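Local coordinates for NADPH-dependent aldehyde reductase YqhD (Escherichia coli, PDB 4QGS), which catalyses the NADPH-dependent reduction of a broad range of short-chain aldehydes to alcohols, using one zinc ion per subunit, at residues His209-Tyr214 with Leu316-Arg321; Lys217-Lys222 with Gly270-Trp275. One frame throughout, in Å; residues are numbered along the deposited sequence.

Contact 1. Residues His209-Tyr214 with Leu316-Arg321; sequences HTVEQY and LQYAER. With ZN (zinc ion), chain B.
The phenol oxygen of Tyr214 is hydrogen-bonded to Glu229 of helix 222-244 and, on the side of helix 312-323, packs against Gln317 and Tyr318: its OH lies 3.6 Å from Gln317 CG and the same distance from the backbone N of Tyr318. Glu229 is shared, since its other carboxylate oxygen forms a salt bridge with Arg321, and the polar end of Gln317 also turns to it. In Tyr214 the CB points toward Leu316-Arg321, and CG is anti to the backbone N (chi1 164°). The amide of Gln317 stands nearly upright to the Tyr214 ring, the planes 85° apart, with NE2 near the ring plane at its edge. Next to the hydroxyl-bearing carbon, CE2 of Tyr214 rests 3.9 Å from Tyr318 CB, while Tyr318 CD1 lies in the plane of the Tyr214 ring. Val211 CG1 approaches Tyr318 CE1 obliquely at 4.3 Å, and the Tyr318 hydroxyl is hydrogen-bonded to Thr341. A phenylalanine in place of Tyr214 lacks the hydroxyl and would probably leave Glu229 without one of its partners and open a small gap beside Gln317 CG. All this belongs to the helical C-terminal domain of an iron-containing alcohol dehydrogenase, here with zinc. At the other end of His209-Tyr214, His209 NE2 binds the zinc at 2.1 Å, with Asp205, His292, two waters and His278, whose ND1 is hydrogen-bonded to OE2 of the second-shell Glu212, completing the site. The carbonyl of His209 is in turn held by Gln213, whose NE2 donates to His209 O at 2.9 Å along an almost straight bond (177°), coming from above the carbonyl plane.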
loop_
_atom_site.group_PDB
_atom_site.type_symbol
_atom_site.label_atom_id
_atom_site.label_comp_id
_atom_site.label_asym_id
_atom_site.label_seq_id
_atom_site.Cartn_x
_atom_site.Cartn_y
_atom_site.Cartn_z
ATOM N N HIS A 209 -5.238 5.975 -0.724
ATOM C CA HIS A 209 -3.866 6.491 -0.591
ATOM C C HIS A 209 -3.728 7.827 -1.315
ATOM O O HIS A 209 -3.043 8.732 -0.824
ATOM C CB HIS A 209 -2.827 5.493 -1.114
ATOM C CG HIS A 209 -2.462 4.435 -0.118
ATOM N ND1 HIS A 209 -1.206 4.338 0.443
ATOM C CD2 HIS A 209 -3.200 3.441 0.438
ATOM C CE1 HIS A 209 -1.181 3.320 1.287
ATOM N NE2 HIS A 209 -2.377 2.761 1.303
ATOM N N THR A 210 -4.394 7.954 -2.460
ATOM C CA THR A 210 -4.347 9.196 -3.228
ATOM C C THR A 210 -5.038 10.330 -2.465
ATOM O O THR A 210 -4.457 11.403 -2.298
ATOM C CB THR A 210 -4.985 9.028 -4.601
ATOM O OG1 THR A 210 -4.326 7.952 -5.287
ATOM C CG2 THR A 210 -4.842 10.343 -5.434
ATOM N N VAL A 211 -6.260 10.112 -1.978
ATOM C CA VAL A 211 -6.954 11.236 -1.320
ATOM C C VAL A 211 -6.385 11.561 0.063
ATOM O O VAL A 211 -6.625 12.653 0.585
ATOM C CB VAL A 211 -8.482 10.990 -1.187
ATOM C CG1 VAL A 211 -9.128 10.819 -2.562
ATOM C CG2 VAL A 211 -8.762 9.783 -0.288
ATOM N N GLU A 212 -5.622 10.643 0.655
ATOM C CA GLU A 212 -4.928 10.926 1.917
ATOM C C GLU A 212 -3.903 12.036 1.720
ATOM O O GLU A 212 -3.487 12.679 2.682
ATOM C CB GLU A 212 -4.212 9.692 2.456
ATOM C CG GLU A 212 -5.139 8.561 2.925
ATOM C CD GLU A 212 -5.636 8.715 4.362
ATOM O OE1 GLU A 212 -5.880 9.856 4.828
ATOM O OE2 GLU A 212 -5.775 7.672 5.036
ATOM N N GLN A 213 -3.505 12.223 0.466
ATOM C CA GLN A 213 -2.462 13.182 0.102
ATOM C C GLN A 213 -2.982 14.322 -0.767
ATOM O O GLN A 213 -2.199 15.142 -1.277
ATOM C CB GLN A 213 -1.330 12.454 -0.621
ATOM C CG GLN A 213 -0.718 11.303 0.189
ATOM C CD GLN A 213 0.264 10.476 -0.627
ATOM O OE1 GLN A 213 1.441 10.820 -0.730
ATOM N NE2 GLN A 213 -0.208 9.362 -1.187
ATOM N N TYR A 214 -4.295 14.397 -0.935
ATOM C CA TYR A 214 -4.874 15.365 -1.861
ATOM C C TYR A 214 -6.106 16.064 -1.278
ATOM O O TYR A 214 -6.251 17.276 -1.414
ATOM C CB TYR A 214 -5.216 14.678 -3.198
ATOM C CG TYR A 214 -6.145 15.467 -4.094
ATOM C CD1 TYR A 214 -5.713 16.636 -4.732
ATOM C CD2 TYR A 214 -7.460 15.057 -4.298
ATOM C CE1 TYR A 214 -6.572 17.358 -5.546
ATOM C CE2 TYR A 214 -8.327 15.772 -5.112
ATOM C CZ TYR A 214 -7.869 16.935 -5.722
ATOM O OH TYR A 214 -8.721 17.649 -6.526
ATOM N N LEU A 316 -14.226 20.623 -2.422
ATOM C CA LEU A 316 -14.882 21.256 -3.558
ATOM C C LEU A 316 -14.072 21.092 -4.843
ATOM O O LEU A 316 -14.631 20.927 -5.934
ATOM C CB LEU A 316 -15.106 22.753 -3.272
ATOM C CG LEU A 316 -16.136 23.032 -2.179
ATOM C CD1 LEU A 316 -16.054 24.502 -1.761
ATOM C CD2 LEU A 316 -17.523 22.698 -2.667
ATOM N N GLN A 317 -12.751 21.142 -4.719
ATOM C CA GLN A 317 -11.889 20.941 -5.883
ATOM C C GLN A 317 -12.028 19.506 -6.386
ATOM O O GLN A 317 -12.133 19.259 -7.583
ATOM C CB GLN A 317 -10.421 21.259 -5.557
ATOM C CG GLN A 317 -9.497 21.154 -6.785
ATOM C CD GLN A 317 -8.111 21.734 -6.541
ATOM O OE1 GLN A 317 -7.928 22.588 -5.675
ATOM N NE2 GLN A 317 -7.126 21.264 -7.303
ATOM N N TYR A 318 -12.035 18.566 -5.447
ATOM C CA TYR A 318 -12.227 17.154 -5.744
ATOM C C TYR A 318 -13.564 16.938 -6.441
ATOM O O TYR A 318 -13.641 16.236 -7.452
ATOM C CB TYR A 318 -12.124 16.357 -4.436
ATOM C CG TYR A 318 -12.607 14.920 -4.439
ATOM C CD1 TYR A 318 -11.836 13.911 -4.997
ATOM C CD2 TYR A 318 -13.792 14.567 -3.805
ATOM C CE1 TYR A 318 -12.253 12.576 -4.965
ATOM C CE2 TYR A 318 -14.224 13.231 -3.763
ATOM C CZ TYR A 318 -13.450 12.248 -4.354
ATOM O OH TYR A 318 -13.858 10.932 -4.321
ATOM N N ALA A 319 -14.608 17.581 -5.930
ATOM C CA ALA A 319 -15.950 17.415 -6.488
ATOM C C ALA A 319 -16.000 17.874 -7.938
ATOM O O ALA A 319 -16.572 17.204 -8.790
ATOM C CB ALA A 319 -16.964 18.169 -5.665
ATOM N N GLU A 320 -15.382 19.016 -8.214
ATOM C CA GLU A 320 -15.356 19.559 -9.565
ATOM C C GLU A 320 -14.420 18.788 -10.504
ATOM O O GLU A 320 -14.827 18.372 -11.596
ATOM C CB GLU A 320 -14.948 21.039 -9.506
ATOM C CG GLU A 320 -14.953 21.743 -10.840
ATOM C CD GLU A 320 -14.734 23.238 -10.687
ATOM O OE1 GLU A 320 -15.426 23.858 -9.854
ATOM O OE2 GLU A 320 -13.865 23.789 -11.388
ATOM N N ARG A 321 -13.179 18.575 -10.072
ATOM C CA ARG A 321 -12.138 18.009 -10.939
ATOM C C ARG A 321 -12.291 16.511 -11.165
ATOM O O ARG A 321 -11.982 16.012 -12.242
ATOM C CB ARG A 321 -10.746 18.273 -10.358
ATOM C CG ARG A 321 -10.326 19.756 -10.303
ATOM C CD ARG A 321 -9.708 20.209 -11.607
ATOM N NE ARG A 321 -9.349 21.631 -11.559
ATOM C CZ ARG A 321 -8.160 22.093 -11.188
ATOM N NH1 ARG A 321 -7.204 21.257 -10.820
ATOM N NH2 ARG A 321 -7.924 23.409 -11.184
HETATM ZN ZN ZN B . -3.439 1.442 2.494
HETATM O O HOH W 1 -1.752 1.195 3.714
HETATM O O HOH W 2 -2.264 -0.103 1.564
#

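Contact 2. Residues Lys217-Lys222 with Gly270-Trp275; sequences KPVDAK and GVPQDW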
loop_
_atom_site.group_PDB
_atom_site.type_symbol
_atom_site.label_atom_id
_atom_site.label_comp_id
_atom_site.label_asym_id
_atom_site.label_seq_id
_atom_site.Cartn_x
_atom_site.Cartn_y
_atom_site.Cartn_z
ATOM N N LYS A 217 -5.620 20.305 2.331
ATOM C CA LYS A 217 -5.644 21.771 2.380
ATOM C C LYS A 217 -5.008 22.324 1.120
ATOM O O LYS A 217 -4.005 21.788 0.664
ATOM C CB LYS A 217 -4.887 22.304 3.605
ATOM C CG LYS A 217 -5.609 22.151 4.919
ATOM C CD LYS A 217 -4.724 22.579 6.087
ATOM C CE LYS A 217 -3.379 21.863 6.067
ATOM N NZ LYS A 217 -2.538 22.224 7.239
ATOM N N PRO A 218 -5.563 23.417 0.570
ATOM C CA PRO A 218 -4.973 23.974 -0.652
ATOM C C PRO A 218 -3.643 24.670 -0.379
ATOM O O PRO A 218 -3.552 25.515 0.512
ATOM C CB PRO A 218 -6.034 24.964 -1.131
ATOM C CG PRO A 218 -6.723 25.401 0.122
ATOM C CD PRO A 218 -6.732 24.192 1.024
ATOM N N VAL A 219 -2.607 24.285 -1.117
ATOM C CA VAL A 219 -1.301 24.922 -0.991
ATOM C C VAL A 219 -0.767 25.333 -2.361
ATOM O O VAL A 219 0.414 25.607 -2.517
ATOM C CB VAL A 219 -0.264 24.009 -0.292
ATOM C CG1 VAL A 219 -0.678 23.725 1.147
ATOM C CG2 VAL A 219 -0.058 22.705 -1.067
ATOM N N ASP A 220 -1.659 25.382 -3.349
ATOM C CA ASP A 220 -1.324 25.739 -4.738
ATOM C C ASP A 220 -0.172 24.900 -5.296
ATOM O O ASP A 220 0.730 25.420 -5.968
ATOM C CB ASP A 220 -0.978 27.237 -4.854
ATOM C CG ASP A 220 -1.030 27.741 -6.292
ATOM O OD1 ASP A 220 -1.617 27.046 -7.150
ATOM O OD2 ASP A 220 -0.490 28.842 -6.574
ATOM N N ALA A 221 -0.199 23.607 -5.003
ATOM C CA ALA A 221 0.713 22.650 -5.611
ATOM C C ALA A 221 0.015 22.054 -6.832
ATOM O O ALA A 221 -0.588 20.982 -6.749
ATOM C CB ALA A 221 1.097 21.574 -4.623
ATOM N N LYS A 222 0.066 22.765 -7.955
ATOM C CA LYS A 222 -0.774 22.430 -9.102
ATOM C C LYS A 222 -0.455 21.078 -9.729
ATOM O O LYS A 222 -1.371 20.346 -10.112
ATOM C CB LYS A 222 -0.675 23.517 -10.189
ATOM C CG LYS A 222 -1.354 24.835 -9.801
ATOM C CD LYS A 222 -1.458 25.774 -11.015
ATOM C CE LYS A 222 -2.251 27.034 -10.703
ATOM N NZ LYS A 222 -1.627 27.888 -9.653
ATOM N N GLY A 270 5.705 17.529 -0.986
ATOM C CA GLY A 270 5.480 18.951 -0.777
ATOM C C GLY A 270 4.050 19.388 -0.499
ATOM O O GLY A 270 3.735 20.582 -0.617
ATOM N N VAL A 271 3.184 18.444 -0.125
ATOM C CA VAL A 271 1.794 18.765 0.164
ATOM C C VAL A 271 1.374 18.175 1.511
ATOM O O VAL A 271 2.003 17.231 1.996
ATOM C CB VAL A 271 0.857 18.257 -0.945
ATOM C CG1 VAL A 271 1.174 18.976 -2.271
ATOM C CG2 VAL A 271 0.989 16.769 -1.115
ATOM N N PRO A 272 0.323 18.743 2.123
ATOM C CA PRO A 272 -0.130 18.225 3.421
ATOM C C PRO A 272 -0.613 16.802 3.273
ATOM O O PRO A 272 -1.128 16.436 2.212
ATOM C CB PRO A 272 -1.289 19.156 3.802
ATOM C CG PRO A 272 -1.096 20.380 2.965
ATOM C CD PRO A 272 -0.472 19.905 1.692
ATOM N N GLN A 273 -0.417 15.991 4.301
ATOM C CA GLN A 273 -0.916 14.620 4.230
ATOM C C GLN A 273 -1.721 14.308 5.463
ATOM O O GLN A 273 -1.408 14.771 6.552
ATOM C CB GLN A 273 0.234 13.638 4.064
ATOM C CG GLN A 273 1.001 13.863 2.746
ATOM C CD GLN A 273 2.039 12.813 2.471
ATOM O OE1 GLN A 273 2.001 11.719 3.030
ATOM N NE2 GLN A 273 2.990 13.143 1.599
ATOM N N ASP A 274 -2.756 13.497 5.277
ATOM C CA ASP A 274 -3.737 13.234 6.317
ATOM C C ASP A 274 -3.377 11.931 7.037
ATOM O O ASP A 274 -2.690 11.947 8.057
ATOM C CB ASP A 274 -5.130 13.185 5.677
ATOM C CG ASP A 274 -6.257 12.991 6.691
ATOM O OD1 ASP A 274 -5.974 12.677 7.855
ATOM O OD2 ASP A 274 -7.428 13.147 6.288
ATOM N N TRP A 275 -3.847 10.818 6.468
ATOM C CA TRP A 275 -3.627 9.438 6.927
ATOM C C TRP A 275 -4.481 9.059 8.122
ATOM O O TRP A 275 -4.349 7.952 8.627
ATOM C CB TRP A 275 -2.150 9.164 7.230
ATOM C CG TRP A 275 -1.328 9.341 5.985
ATOM C CD1 TRP A 275 -0.446 10.350 5.723
ATOM C CD2 TRP A 275 -1.378 8.531 4.808
ATOM N NE1 TRP A 275 0.081 10.200 4.456
ATOM C CE2 TRP A 275 -0.479 9.089 3.876
ATOM C CE3 TRP A 275 -2.083 7.372 4.453
ATOM C CZ2 TRP A 275 -0.269 8.538 2.618
ATOM C CZ3 TRP A 275 -1.879 6.828 3.205
ATOM C CH2 TRP A 275 -0.971 7.407 2.303
#
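Lys217-Lys222 and Gly270-Trp275 are irregular segments that pass each other in roughly opposite directions, with the CA atoms of Lys217 and Pro272 6.6 Å apart and no hydrogen bond between the two. The CB of Pro272 points toward the other loop, and CB, CG and CD of its ring make the contacts. In one of the two conformers modelled for Val219, CG1 meets Pro272 CG tip to tip at 3.8 Å; the second conformer makes this pairing less certain. Lys217 comes across the same proline with its aliphatic chain: the bend at chi3 (-53°) places CE 4.1 Å from Pro272 CB, and NZ goes on to a weak hydrogen bond with Asn382. Both segments are interhelical loops of the C-terminal helical domain, the first leading into helix 222-244 and the second into helix 276-288, with Ala221 and Trp275 at the N-cap positions. Ala221 CB presses closely on Val271 CG1, at 3.5 Å. Further along, Trp275 NE1 donates to Gln273 OE1 at 2.8 Å, the bond lying in the indole plane and on a lone pair of the amide oxygen, which helps fix the ring's rotation. That indole packs edge-to-face with the zinc ligands His209 and His278.

Contact 1 is buried, setting Val211 and Tyr214 against helix 312-323, whereas contact 2 is a surface meeting of two loops; their centres lie 10 Å apart in the same C-terminal domain. Tyrosine rings carry contact 1, with the carboxylate of Glu229 from helix 222-244 taking the hydroxyl of Tyr214, while valine and alanine methyls, a lysine chain and a proline ring carry contact 2. The chain runs from His209-Tyr214 almost directly into Lys217-Lys222, and Gly270-Trp275 touches the former as well. There Glu212 O is probably hydrogen-bonded to Asp274 N, and Glu212 OE1 to Trp275 N, both at 2.8 Å. Val271 CG2 also packs 3.6 Å from Gln213 O.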